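Local coordinates for protein 3-hydroxyisobutyrate dehydrogenase (Thermus thermophilus, PDB 2CVZ) that probably catalyses the NADP-dependent oxidation of 3-hydroxyisobutyrate to methylmalonate semialdehyde, a step of valine catabolism, at residues W86-S91 with A160-K165; L112-S117 with V130-P135; R221-T226 with H273-R278. All blocks are in the same frame, centred on the assembly; numbering follows the deposited sequence.

Interaction 1. Residues W86-S91 with A160-K165; sequences WVDATS and AGHAVK. With NDP (NADPH dihydro-nicotinamide-adenine-dinucleotide phosphate), chain G.
His162 turns a carbon rather than a nitrogen to the carbonyl of Thr90: CE1 lies 3.0 Å from Thr90 O, which sits at the edge of the imidazole near its plane. His162 ND1 is 3.4 Å from Thr90 O, but at an angle too poor for a hydrogen bond, and none joins 86-91 directly to 160-165. Asp88 OD2 and His162 NE2 are 3.9 Å apart and not bonded to each other; each bonds Tyr111 OH instead, the carboxylate and ring planes standing 74° apart. The other oxygen, Asp88 OD1, closes an Asx turn at the end of strand 85-88 in the Rossmann-type coenzyme domain. Thr90 N comes to Asp88 OD1 at 3.2 Å from above the carboxylate plane, whereas Thr90 OG1 arrives at 2.8 Å on the syn side, close to that plane. Past the turn, Ser91 N donates to the ribose O3D of NADPH at 3.1 Å, nearly straight at 165°. Lys165, with CG anti to its backbone N (chi1 173°) and a bend at the next bond, climbs beside Ser91; its CE is 3.4 Å from Ser91 OG. Lys165 NZ then stands 3.6 Å from C5N of the nicotinamide ring, with Val116 O and Asn169 OD1 hydrogen-bonded to it.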
loop_
_atom_site.group_PDB
_atom_site.type_symbol
_atom_site.label_atom_id
_atom_site.label_comp_id
_atom_site.label_asym_id
_atom_site.label_seq_id
_atom_site.Cartn_x
_atom_site.Cartn_y
_atom_site.Cartn_z
ATOM N N TRP C 86 36.023 4.984 -18.709
ATOM C CA TRP C 86 35.008 5.919 -18.255
ATOM C C TRP C 86 34.349 5.318 -17.023
ATOM O O TRP C 86 33.603 4.344 -17.123
ATOM C CB TRP C 86 33.959 6.146 -19.353
ATOM C CG TRP C 86 33.036 7.301 -19.082
ATOM C CD1 TRP C 86 32.249 7.486 -17.979
ATOM C CD2 TRP C 86 32.817 8.440 -19.924
ATOM N NE1 TRP C 86 31.556 8.668 -18.083
ATOM C CE2 TRP C 86 31.885 9.274 -19.266
ATOM C CE3 TRP C 86 33.317 8.837 -21.172
ATOM C CZ2 TRP C 86 31.441 10.486 -19.815
ATOM C CZ3 TRP C 86 32.877 10.043 -21.720
ATOM C CH2 TRP C 86 31.947 10.851 -21.038
ATOM N N VAL C 87 34.645 5.897 -15.862
ATOM C CA VAL C 87 34.088 5.433 -14.596
ATOM C C VAL C 87 32.927 6.353 -14.246
ATOM O O VAL C 87 33.126 7.510 -13.876
ATOM C CB VAL C 87 35.155 5.475 -13.477
ATOM C CG1 VAL C 87 34.548 5.019 -12.150
ATOM C CG2 VAL C 87 36.331 4.577 -13.854
ATOM N N ASP C 88 31.711 5.832 -14.368
ATOM C CA ASP C 88 30.515 6.620 -14.108
ATOM C C ASP C 88 29.929 6.411 -12.711
ATOM O O ASP C 88 29.305 5.384 -12.436
ATOM C CB ASP C 88 29.472 6.299 -15.182
ATOM C CG ASP C 88 28.268 7.207 -15.116
ATOM O OD1 ASP C 88 28.389 8.314 -14.551
ATOM O OD2 ASP C 88 27.204 6.818 -15.648
ATOM N N ALA C 89 30.130 7.400 -11.840
ATOM C CA ALA C 89 29.644 7.348 -10.464
ATOM C C ALA C 89 28.217 7.875 -10.332
ATOM O O ALA C 89 27.682 7.981 -9.227
ATOM C CB ALA C 89 30.585 8.136 -9.545
ATOM N N THR C 90 27.609 8.219 -11.461
ATOM C CA THR C 90 26.233 8.696 -11.464
ATOM C C THR C 90 25.354 7.517 -11.056
ATOM O O THR C 90 25.694 6.370 -11.339
ATOM C CB THR C 90 25.786 9.120 -12.886
ATOM O OG1 THR C 90 26.627 10.172 -13.372
ATOM C CG2 THR C 90 24.332 9.587 -12.880
ATOM N N SER C 91 24.249 7.784 -10.367
ATOM C CA SER C 91 23.323 6.708 -10.033
ATOM C C SER C 91 22.477 6.693 -11.303
ATOM O O SER C 91 21.486 7.419 -11.415
ATOM C CB SER C 91 22.472 7.071 -8.815
ATOM O OG SER C 91 23.256 7.056 -7.634
ATOM N N ALA C 160 24.800 -3.623 -13.933
ATOM C CA ALA C 160 24.586 -4.300 -12.658
ATOM C C ALA C 160 24.888 -3.388 -11.476
ATOM O O ALA C 160 24.259 -3.499 -10.427
ATOM C CB ALA C 160 25.443 -5.558 -12.580
ATOM N N GLY C 161 25.858 -2.494 -11.645
ATOM C CA GLY C 161 26.204 -1.578 -10.573
ATOM C C GLY C 161 25.058 -0.619 -10.310
ATOM O O GLY C 161 24.661 -0.409 -9.165
ATOM N N HIS C 162 24.523 -0.038 -11.380
ATOM C CA HIS C 162 23.410 0.896 -11.265
ATOM C C HIS C 162 22.193 0.204 -10.662
ATOM O O HIS C 162 21.441 0.805 -9.898
ATOM C CB HIS C 162 23.029 1.459 -12.638
ATOM C CG HIS C 162 24.049 2.387 -13.218
ATOM N ND1 HIS C 162 24.640 3.395 -12.488
ATOM C CD2 HIS C 162 24.558 2.480 -14.469
ATOM C CE1 HIS C 162 25.471 4.069 -13.263
ATOM N NE2 HIS C 162 25.441 3.535 -14.470
ATOM N N ALA C 163 22.003 -1.062 -11.014
ATOM C CA ALA C 163 20.873 -1.831 -10.506
ATOM C C ALA C 163 20.973 -2.032 -8.999
ATOM O O ALA C 163 20.000 -1.825 -8.274
ATOM C CB ALA C 163 20.800 -3.177 -11.211
ATOM N N VAL C 164 22.148 -2.442 -8.526
ATOM C CA VAL C 164 22.340 -2.653 -7.097
ATOM C C VAL C 164 22.191 -1.335 -6.343
ATOM O O VAL C 164 21.644 -1.299 -5.239
ATOM C CB VAL C 164 23.732 -3.257 -6.800
ATOM C CG1 VAL C 164 23.967 -3.319 -5.300
ATOM C CG2 VAL C 164 23.824 -4.650 -7.401
ATOM N N LYS C 165 22.676 -0.253 -6.941
ATOM C CA LYS C 165 22.579 1.059 -6.312
ATOM C C LYS C 165 21.117 1.455 -6.148
ATOM O O LYS C 165 20.712 1.934 -5.093
ATOM C CB LYS C 165 23.312 2.117 -7.146
ATOM C CG LYS C 165 23.119 3.561 -6.660
ATOM C CD LYS C 165 23.572 3.763 -5.210
ATOM C CE LYS C 165 23.363 5.207 -4.762
ATOM N NZ LYS C 165 23.675 5.410 -3.314
HETATM P PA NDP G . 24.400 17.778 -7.271
HETATM O O1A NDP G . 25.049 18.319 -6.107
HETATM O O2A NDP G . 23.024 18.192 -7.721
HETATM O O5B NDP G . 25.460 17.990 -8.501
HETATM C C5B NDP G . 25.097 17.595 -9.829
HETATM C C4B NDP G . 26.329 17.945 -10.650
HETATM O O4B NDP G . 25.996 17.609 -12.024
HETATM C C3B NDP G . 26.785 19.368 -10.634
HETATM O O3B NDP G . 28.235 19.403 -10.701
HETATM C C2B NDP G . 26.215 19.965 -11.862
HETATM O O2B NDP G . 26.800 21.164 -12.375
HETATM C C1B NDP G . 26.230 18.785 -12.782
HETATM N N9A NDP G . 25.234 18.904 -13.882
HETATM C C8A NDP G . 23.823 18.963 -13.793
HETATM N N7A NDP G . 23.280 19.063 -14.990
HETATM C C5A NDP G . 24.314 19.075 -15.885
HETATM C C6A NDP G . 24.399 19.160 -17.293
HETATM N N6A NDP G . 23.290 19.256 -18.029
HETATM N N1A NDP G . 25.617 19.142 -17.890
HETATM C C2A NDP G . 26.739 19.045 -17.140
HETATM N N3A NDP G . 26.769 18.959 -15.806
HETATM C C4A NDP G . 25.510 18.979 -15.229
HETATM O O3 NDP G . 24.388 16.206 -7.214
HETATM P PN NDP G . 24.907 15.071 -6.217
HETATM O O1N NDP G . 24.211 15.276 -4.942
HETATM O O2N NDP G . 26.401 15.184 -6.302
HETATM O O5D NDP G . 24.476 13.761 -7.020
HETATM C C5D NDP G . 25.084 13.394 -8.301
HETATM C C4D NDP G . 24.818 11.872 -8.512
HETATM O O4D NDP G . 25.278 11.191 -7.347
HETATM C C3D NDP G . 23.322 11.554 -8.601
HETATM O O3D NDP G . 23.120 10.534 -9.589
HETATM C C2D NDP G . 22.943 11.138 -7.204
HETATM O O2D NDP G . 21.734 10.399 -7.237
HETATM C C1D NDP G . 24.256 10.320 -6.855
HETATM N N1N NDP G . 24.504 10.126 -5.393
HETATM C C2N NDP G . 24.266 11.222 -4.516
HETATM C C3N NDP G . 24.536 10.989 -3.107
HETATM C C7N NDP G . 24.328 12.064 -2.132
HETATM O O7N NDP G . 24.225 11.863 -0.904
HETATM N N7N NDP G . 24.255 13.345 -2.541
HETATM C C4N NDP G . 25.004 9.729 -2.706
HETATM C C5N NDP G . 25.223 8.696 -3.570
HETATM C C6N NDP G . 24.975 8.891 -4.913
HETATM P P2B NDP G . 26.523 22.583 -11.805
HETATM O O1X NDP G . 26.794 23.456 -12.964
HETATM O O2X NDP G . 27.438 22.819 -10.655
HETATM O O3X NDP G . 25.064 22.684 -11.362
#

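Interaction 2. Residues L112-S117 with V130-P135; sequences LDAPVS and VMLGGP
An antiparallel strand pair near one edge of the Rossmann-type sheet, with strand 149-156 beyond it, brings Asp113 against Gly133 and Val116 against Val130, the two segments running 163° apart. The first pair is hydrogen-bonded: Asp113 N donates to a lone pair of Gly133 O at 3.1 Å, and Gly133 N returns a bond to Asp113 O at 2.9 Å. At Ala114 and Pro115 the regular pairing breaks, and only a weak but straight bond (171°) crosses there, from Met131 N to Pro115 O at 3.3 Å. Pairing resumes at the non-hydrogen-bonded Val116 and Val130, whose side chains lie side by side pointing the same way, CG1 of Val116 3.6 Å from CG2 of Val130. Tight carbon contacts bridge the break: Ala114 CB meets Leu132 CD1 at 3.4 Å, and Pro115 CG packs on CG of selenomethionine Met131 at 3.5 Å. With its CG wedged between the backbone N and the carbonyl carbon (chi1 37°), Asp113 folds back over Gly133, where OD2 approaches Gly133 O to 2.7 Å. Two acceptors this close would tend to raise the carboxylate's proton affinity, while the amides of Gly159 and His162, donating to OD2 and OD1 respectively, would work the other way. With an alanine here, those amides would probably lose their acceptor, and the start of helix 160-188 could shift against the sheet. Leu112 CD2 presses on Gly134 CA at 3.4 Å, close to where helix 136-142 begins. Helix 119-125 lies between the two strands in sequence, and strand 128-133 runs antiparallel to its neighbour, extending the otherwise parallel sheet, with 149-156 parallel to it, an addition that belongs to the coenzyme domain of the 6-phosphogluconate dehydrogenase family.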
loop_
_atom_site.group_PDB
_atom_site.type_symbol
_atom_site.label_atom_id
_atom_site.label_comp_id
_atom_site.label_asym_id
_atom_site.label_seq_id
_atom_site.Cartn_x
_atom_site.Cartn_y
_atom_site.Cartn_z
ATOM N N LEU C 112 32.224 1.798 -17.357
ATOM C CA LEU C 112 31.964 0.988 -16.176
ATOM C C LEU C 112 31.015 1.777 -15.295
ATOM O O LEU C 112 31.260 2.954 -15.033
ATOM C CB LEU C 112 33.254 0.731 -15.393
ATOM C CG LEU C 112 34.350 -0.114 -16.043
ATOM C CD1 LEU C 112 35.557 -0.165 -15.126
ATOM C CD2 LEU C 112 33.826 -1.514 -16.308
ATOM N N ASP C 113 29.915 1.168 -14.862
ATOM C CA ASP C 113 29.038 1.904 -13.968
ATOM C C ASP C 113 29.629 1.716 -12.583
ATOM O O ASP C 113 29.922 0.596 -12.164
ATOM C CB ASP C 113 27.569 1.432 -14.023
ATOM C CG ASP C 113 27.411 -0.068 -14.193
ATOM O OD1 ASP C 113 26.480 -0.629 -13.574
ATOM O OD2 ASP C 113 28.177 -0.684 -14.960
ATOM N N ALA C 114 29.842 2.824 -11.885
ATOM C CA ALA C 114 30.425 2.771 -10.558
ATOM C C ALA C 114 29.714 3.682 -9.566
ATOM O O ALA C 114 30.338 4.544 -8.943
ATOM C CB ALA C 114 31.907 3.134 -10.637
ATOM N N PRO C 115 28.391 3.508 -9.411
ATOM C CA PRO C 115 27.648 4.346 -8.465
ATOM C C PRO C 115 28.186 4.125 -7.052
ATOM O O PRO C 115 28.824 3.105 -6.775
ATOM C CB PRO C 115 26.202 3.880 -8.642
ATOM C CG PRO C 115 26.351 2.454 -9.084
ATOM C CD PRO C 115 27.505 2.526 -10.060
ATOM N N VAL C 116 27.925 5.066 -6.152
ATOM C CA VAL C 116 28.456 4.948 -4.801
ATOM C C VAL C 116 27.443 5.165 -3.686
ATOM O O VAL C 116 26.323 5.610 -3.916
ATOM C CB VAL C 116 29.607 5.959 -4.602
ATOM C CG1 VAL C 116 30.720 5.695 -5.616
ATOM C CG2 VAL C 116 29.081 7.379 -4.775
ATOM N N SER C 117 27.857 4.837 -2.467
ATOM C CA SER C 117 27.019 5.032 -1.296
ATOM C C SER C 117 27.911 5.482 -0.151
ATOM O O SER C 117 29.055 5.041 -0.039
ATOM C CB SER C 117 26.295 3.744 -0.916
ATOM O OG SER C 117 25.372 4.001 0.132
ATOM N N VAL C 130 31.700 1.365 -3.424
ATOM C CA VAL C 130 31.477 1.397 -4.861
ATOM C C VAL C 130 31.016 0.045 -5.387
ATOM O O VAL C 130 31.571 -0.988 -5.028
ATOM C CB VAL C 130 32.771 1.791 -5.619
ATOM C CG1 VAL C 130 32.507 1.833 -7.123
ATOM C CG2 VAL C 130 33.268 3.146 -5.135
HETATM N N MSE C 131 29.996 0.065 -6.239
HETATM C CA MSE C 131 29.474 -1.153 -6.850
HETATM C C MSE C 131 29.761 -1.052 -8.344
HETATM O O MSE C 131 29.117 -0.281 -9.061
HETATM C CB MSE C 131 27.969 -1.292 -6.573
HETATM C CG MSE C 131 27.154 -0.019 -6.767
HETATM SE SE MSE C 131 25.934 0.338 -5.288
HETATM C CE MSE C 131 27.180 1.220 -4.102
ATOM N N LEU C 132 30.746 -1.822 -8.803
ATOM C CA LEU C 132 31.160 -1.804 -10.205
ATOM C C LEU C 132 30.429 -2.768 -11.117
ATOM O O LEU C 132 30.141 -3.903 -10.744
ATOM C CB LEU C 132 32.661 -2.099 -10.335
ATOM C CG LEU C 132 33.722 -1.122 -9.830
ATOM C CD1 LEU C 132 33.597 0.209 -10.558
ATOM C CD2 LEU C 132 33.567 -0.942 -8.340
ATOM N N GLY C 133 30.157 -2.293 -12.326
ATOM C CA GLY C 133 29.503 -3.099 -13.336
ATOM C C GLY C 133 30.341 -2.994 -14.597
ATOM O O GLY C 133 30.604 -1.890 -15.079
ATOM N N GLY C 134 30.783 -4.133 -15.122
ATOM C CA GLY C 134 31.594 -4.117 -16.326
ATOM C C GLY C 134 32.545 -5.297 -16.411
ATOM O O GLY C 134 32.464 -6.206 -15.588
ATOM N N PRO C 135 33.456 -5.312 -17.400
ATOM C CA PRO C 135 34.433 -6.392 -17.596
ATOM C C PRO C 135 35.418 -6.536 -16.436
ATOM O O PRO C 135 35.874 -5.543 -15.865
ATOM C CB PRO C 135 35.139 -5.992 -18.894
ATOM C CG PRO C 135 34.098 -5.193 -19.622
ATOM C CD PRO C 135 33.517 -4.350 -18.513
#

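Interaction 3. Residues R221-T226 with H273-R278; sequences RAFPKT and HVEALR. With NDP (NADPH dihydro-nicotinamide-adenine-dinucleotide phosphate), chain G.
Phe223 leaves its backbone pointing at 273-278, and its CB lies 3.9 Å from Arg278 NH2. Because CG is anti to the carbonyl carbon (chi1 -72°), one side of the ring plane faces the salt-bridged Glu275 and Arg278 side chains. On one flank CD1 meets Glu275 CG at 3.5 Å, and beyond it CE1 has Val274 O near the ring plane, at its edge, 4.0 Å away. On the other flank CD2 touches Arg278 NH2 at 3.0 Å, while CE2 lies under that guanidinium and, edge-on, points into one face of the Arg221 guanidinium. The tip, CZ, reaches the aliphatic CG of Arg278 at 4.0 Å. Arg278 CZ stands 3.9 Å from the Phe223 ring centroid and 31° off its normal, an off-centre cation-pi contact with the two planes 35° apart. The loop between helices 214-219 and 229-243 is thus fastened to the 3-10 turn leading into helix 276-284, within the helical C-terminal part of the chain. Arg278 is steadied by a salt bridge, NE to the anti lone pair of Glu275 OE2 at 2.9 Å, which probably eases its closeness to Arg221, itself paired with Glu281. A water donates to both Phe223 O and Glu275 OE1, the latter also accepting from Asp272 N. At the loop's far end Thr226 O takes an almost linear bond from the carboxamide N7N of NADPH, 2.9 Å long.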
loop_
_atom_site.group_PDB
_atom_site.type_symbol
_atom_site.label_atom_id
_atom_site.label_comp_id
_atom_site.label_asym_id
_atom_site.label_seq_id
_atom_site.Cartn_x
_atom_site.Cartn_y
_atom_site.Cartn_z
ATOM N N ARG C 221 16.491 18.966 14.256
ATOM C CA ARG C 221 15.777 19.937 13.433
ATOM C C ARG C 221 16.747 20.602 12.463
ATOM O O ARG C 221 16.405 21.584 11.804
ATOM C CB ARG C 221 15.103 21.013 14.300
ATOM C CG ARG C 221 14.266 20.471 15.444
ATOM C CD ARG C 221 13.349 19.349 14.977
ATOM N NE ARG C 221 12.410 19.783 13.949
ATOM C CZ ARG C 221 11.652 18.953 13.240
ATOM N NH1 ARG C 221 11.729 17.644 13.448
ATOM N NH2 ARG C 221 10.813 19.427 12.330
ATOM N N ALA C 222 17.955 20.053 12.375
ATOM C CA ALA C 222 18.991 20.595 11.501
ATOM C C ALA C 222 18.658 20.457 10.018
ATOM O O ALA C 222 18.843 21.399 9.241
ATOM C CB ALA C 222 20.326 19.916 11.796
ATOM N N PHE C 223 18.183 19.276 9.633
ATOM C CA PHE C 223 17.828 18.995 8.247
ATOM C C PHE C 223 18.846 19.538 7.249
ATOM O O PHE C 223 18.512 20.334 6.368
ATOM C CB PHE C 223 16.439 19.556 7.938
ATOM C CG PHE C 223 15.323 18.789 8.583
ATOM C CD1 PHE C 223 15.005 17.505 8.147
ATOM C CD2 PHE C 223 14.597 19.338 9.635
ATOM C CE1 PHE C 223 13.979 16.781 8.749
ATOM C CE2 PHE C 223 13.568 18.621 10.245
ATOM C CZ PHE C 223 13.258 17.338 9.800
ATOM N N PRO C 224 20.115 19.117 7.375
ATOM C CA PRO C 224 21.132 19.603 6.442
ATOM C C PRO C 224 20.851 19.088 5.036
ATOM O O PRO C 224 20.253 18.024 4.862
ATOM C CB PRO C 224 22.429 19.043 7.026
ATOM C CG PRO C 224 21.982 17.761 7.661
ATOM C CD PRO C 224 20.700 18.180 8.351
ATOM N N LYS C 225 21.273 19.850 4.035
ATOM C CA LYS C 225 21.064 19.466 2.643
ATOM C C LYS C 225 22.300 18.746 2.110
ATOM O O LYS C 225 23.348 19.361 1.932
ATOM C CB LYS C 225 20.782 20.715 1.800
ATOM C CG LYS C 225 20.711 20.463 0.305
ATOM C CD LYS C 225 19.585 19.503 -0.044
ATOM C CE LYS C 225 19.511 19.270 -1.545
ATOM N NZ LYS C 225 19.317 20.539 -2.301
ATOM N N THR C 226 22.184 17.440 1.871
ATOM C CA THR C 226 23.314 16.669 1.354
ATOM C C THR C 226 22.942 15.794 0.158
ATOM O O THR C 226 23.789 15.488 -0.676
ATOM C CB THR C 226 23.940 15.754 2.444
ATOM O OG1 THR C 226 23.062 14.655 2.718
ATOM C CG2 THR C 226 24.178 16.539 3.730
ATOM N N HIS C 273 16.610 14.699 1.090
ATOM C CA HIS C 273 15.827 13.467 1.100
ATOM C C HIS C 273 15.224 13.154 2.466
ATOM O O HIS C 273 14.100 12.654 2.557
ATOM C CB HIS C 273 16.672 12.276 0.610
ATOM C CG HIS C 273 17.841 11.945 1.487
ATOM N ND1 HIS C 273 18.131 10.654 1.881
ATOM C CD2 HIS C 273 18.814 12.725 2.016
ATOM C CE1 HIS C 273 19.232 10.655 2.612
ATOM N NE2 HIS C 273 19.667 11.898 2.708
ATOM N N VAL C 274 15.958 13.455 3.532
ATOM C CA VAL C 274 15.461 13.183 4.874
ATOM C C VAL C 274 14.292 14.097 5.240
ATOM O O VAL C 274 13.506 13.785 6.134
ATOM C CB VAL C 274 16.591 13.325 5.917
ATOM C CG1 VAL C 274 16.052 13.078 7.321
ATOM C CG2 VAL C 274 17.700 12.328 5.600
ATOM N N GLU C 275 14.167 15.220 4.542
ATOM C CA GLU C 275 13.064 16.138 4.813
ATOM C C GLU C 275 11.728 15.517 4.418
ATOM O O GLU C 275 10.666 16.076 4.697
ATOM C CB GLU C 275 13.275 17.465 4.079
ATOM C CG GLU C 275 14.256 18.382 4.798
ATOM C CD GLU C 275 14.360 19.751 4.162
ATOM O OE1 GLU C 275 15.190 19.924 3.248
ATOM O OE2 GLU C 275 13.603 20.653 4.578
ATOM N N ALA C 276 11.777 14.358 3.772
ATOM C CA ALA C 276 10.545 13.682 3.382
ATOM C C ALA C 276 9.720 13.442 4.645
ATOM O O ALA C 276 8.490 13.439 4.607
ATOM C CB ALA C 276 10.860 12.353 2.686
ATOM N N LEU C 277 10.405 13.260 5.772
ATOM C CA LEU C 277 9.724 13.023 7.036
ATOM C C LEU C 277 8.932 14.248 7.493
ATOM O O LEU C 277 8.033 14.134 8.321
ATOM C CB LEU C 277 10.729 12.595 8.116
ATOM C CG LEU C 277 10.925 11.075 8.248
ATOM C CD1 LEU C 277 11.305 10.483 6.910
ATOM C CD2 LEU C 277 11.989 10.768 9.294
ATOM N N ARG C 278 9.266 15.415 6.950
ATOM C CA ARG C 278 8.541 16.635 7.304
ATOM C C ARG C 278 7.075 16.484 6.904
ATOM O O ARG C 278 6.188 17.060 7.535
ATOM C CB ARG C 278 9.125 17.854 6.584
ATOM C CG ARG C 278 10.387 18.444 7.195
ATOM C CD ARG C 278 10.760 19.708 6.426
ATOM N NE ARG C 278 11.967 20.370 6.915
ATOM C CZ ARG C 278 12.045 21.058 8.049
ATOM N NH1 ARG C 278 10.985 21.181 8.835
ATOM N NH2 ARG C 278 13.186 21.639 8.389
HETATM P PA NDP G . 24.400 17.778 -7.271
HETATM O O1A NDP G . 25.049 18.319 -6.107
HETATM O O2A NDP G . 23.024 18.192 -7.721
HETATM O O5B NDP G . 25.460 17.990 -8.501
HETATM C C5B NDP G . 25.097 17.595 -9.829
HETATM C C4B NDP G . 26.329 17.945 -10.650
HETATM O O4B NDP G . 25.996 17.609 -12.024
HETATM C C3B NDP G . 26.785 19.368 -10.634
HETATM O O3B NDP G . 28.235 19.403 -10.701
HETATM C C2B NDP G . 26.215 19.965 -11.862
HETATM O O2B NDP G . 26.800 21.164 -12.375
HETATM C C1B NDP G . 26.230 18.785 -12.782
HETATM N N9A NDP G . 25.234 18.904 -13.882
HETATM C C8A NDP G . 23.823 18.963 -13.793
HETATM N N7A NDP G . 23.280 19.063 -14.990
HETATM C C5A NDP G . 24.314 19.075 -15.885
HETATM C C6A NDP G . 24.399 19.160 -17.293
HETATM N N6A NDP G . 23.290 19.256 -18.029
HETATM N N1A NDP G . 25.617 19.142 -17.890
HETATM C C2A NDP G . 26.739 19.045 -17.140
HETATM N N3A NDP G . 26.769 18.959 -15.806
HETATM C C4A NDP G . 25.510 18.979 -15.229
HETATM O O3 NDP G . 24.388 16.206 -7.214
HETATM P PN NDP G . 24.907 15.071 -6.217
HETATM O O1N NDP G . 24.211 15.276 -4.942
HETATM O O2N NDP G . 26.401 15.184 -6.302
HETATM O O5D NDP G . 24.476 13.761 -7.020
HETATM C C5D NDP G . 25.084 13.394 -8.301
HETATM C C4D NDP G . 24.818 11.872 -8.512
HETATM O O4D NDP G . 25.278 11.191 -7.347
HETATM C C3D NDP G . 23.322 11.554 -8.601
HETATM O O3D NDP G . 23.120 10.534 -9.589
HETATM C C2D NDP G . 22.943 11.138 -7.204
HETATM O O2D NDP G . 21.734 10.399 -7.237
HETATM C C1D NDP G . 24.256 10.320 -6.855
HETATM N N1N NDP G . 24.504 10.126 -5.393
HETATM C C2N NDP G . 24.266 11.222 -4.516
HETATM C C3N NDP G . 24.536 10.989 -3.107
HETATM C C7N NDP G . 24.328 12.064 -2.132
HETATM O O7N NDP G . 24.225 11.863 -0.904
HETATM N N7N NDP G . 24.255 13.345 -2.541
HETATM C C4N NDP G . 25.004 9.729 -2.706
HETATM C C5N NDP G . 25.223 8.696 -3.570
HETATM C C6N NDP G . 24.975 8.891 -4.913
HETATM P P2B NDP G . 26.523 22.583 -11.805
HETATM O O1X NDP G . 26.794 23.456 -12.964
HETATM O O2X NDP G . 27.438 22.819 -10.655
HETATM O O3X NDP G . 25.064 22.684 -11.362
HETATM O O HOH W 1 11.829 22.604 11.867
HETATM O O HOH W 2 17.834 20.749 3.875
#

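Interactions 1 and 2 form one buried core: their centres are about 4 Å apart, and strands 85-88 and 110-117 are neighbours in one sheet, with Asp88 O 2.7 Å from Ala114 N. Helix 160-188 of interaction 1 also holds interaction 2, by Lys165 to Val116 and by its first turn to Asp113; both touch the second subunit. Their chemistry differs: 112-117 with 130-135 combines backbone pairing and apolar contacts, whereas 86-91 with 160-165 is mostly polar, with the Asp88-His162 link relayed through Tyr111. Interaction 3, its centre about 25 Å from that of interaction 1, is partly buried in the helical region and relies on charge, an aromatic face and water. Interactions 1 and 3 bond NADPH, at ribose and carboxamide respectively.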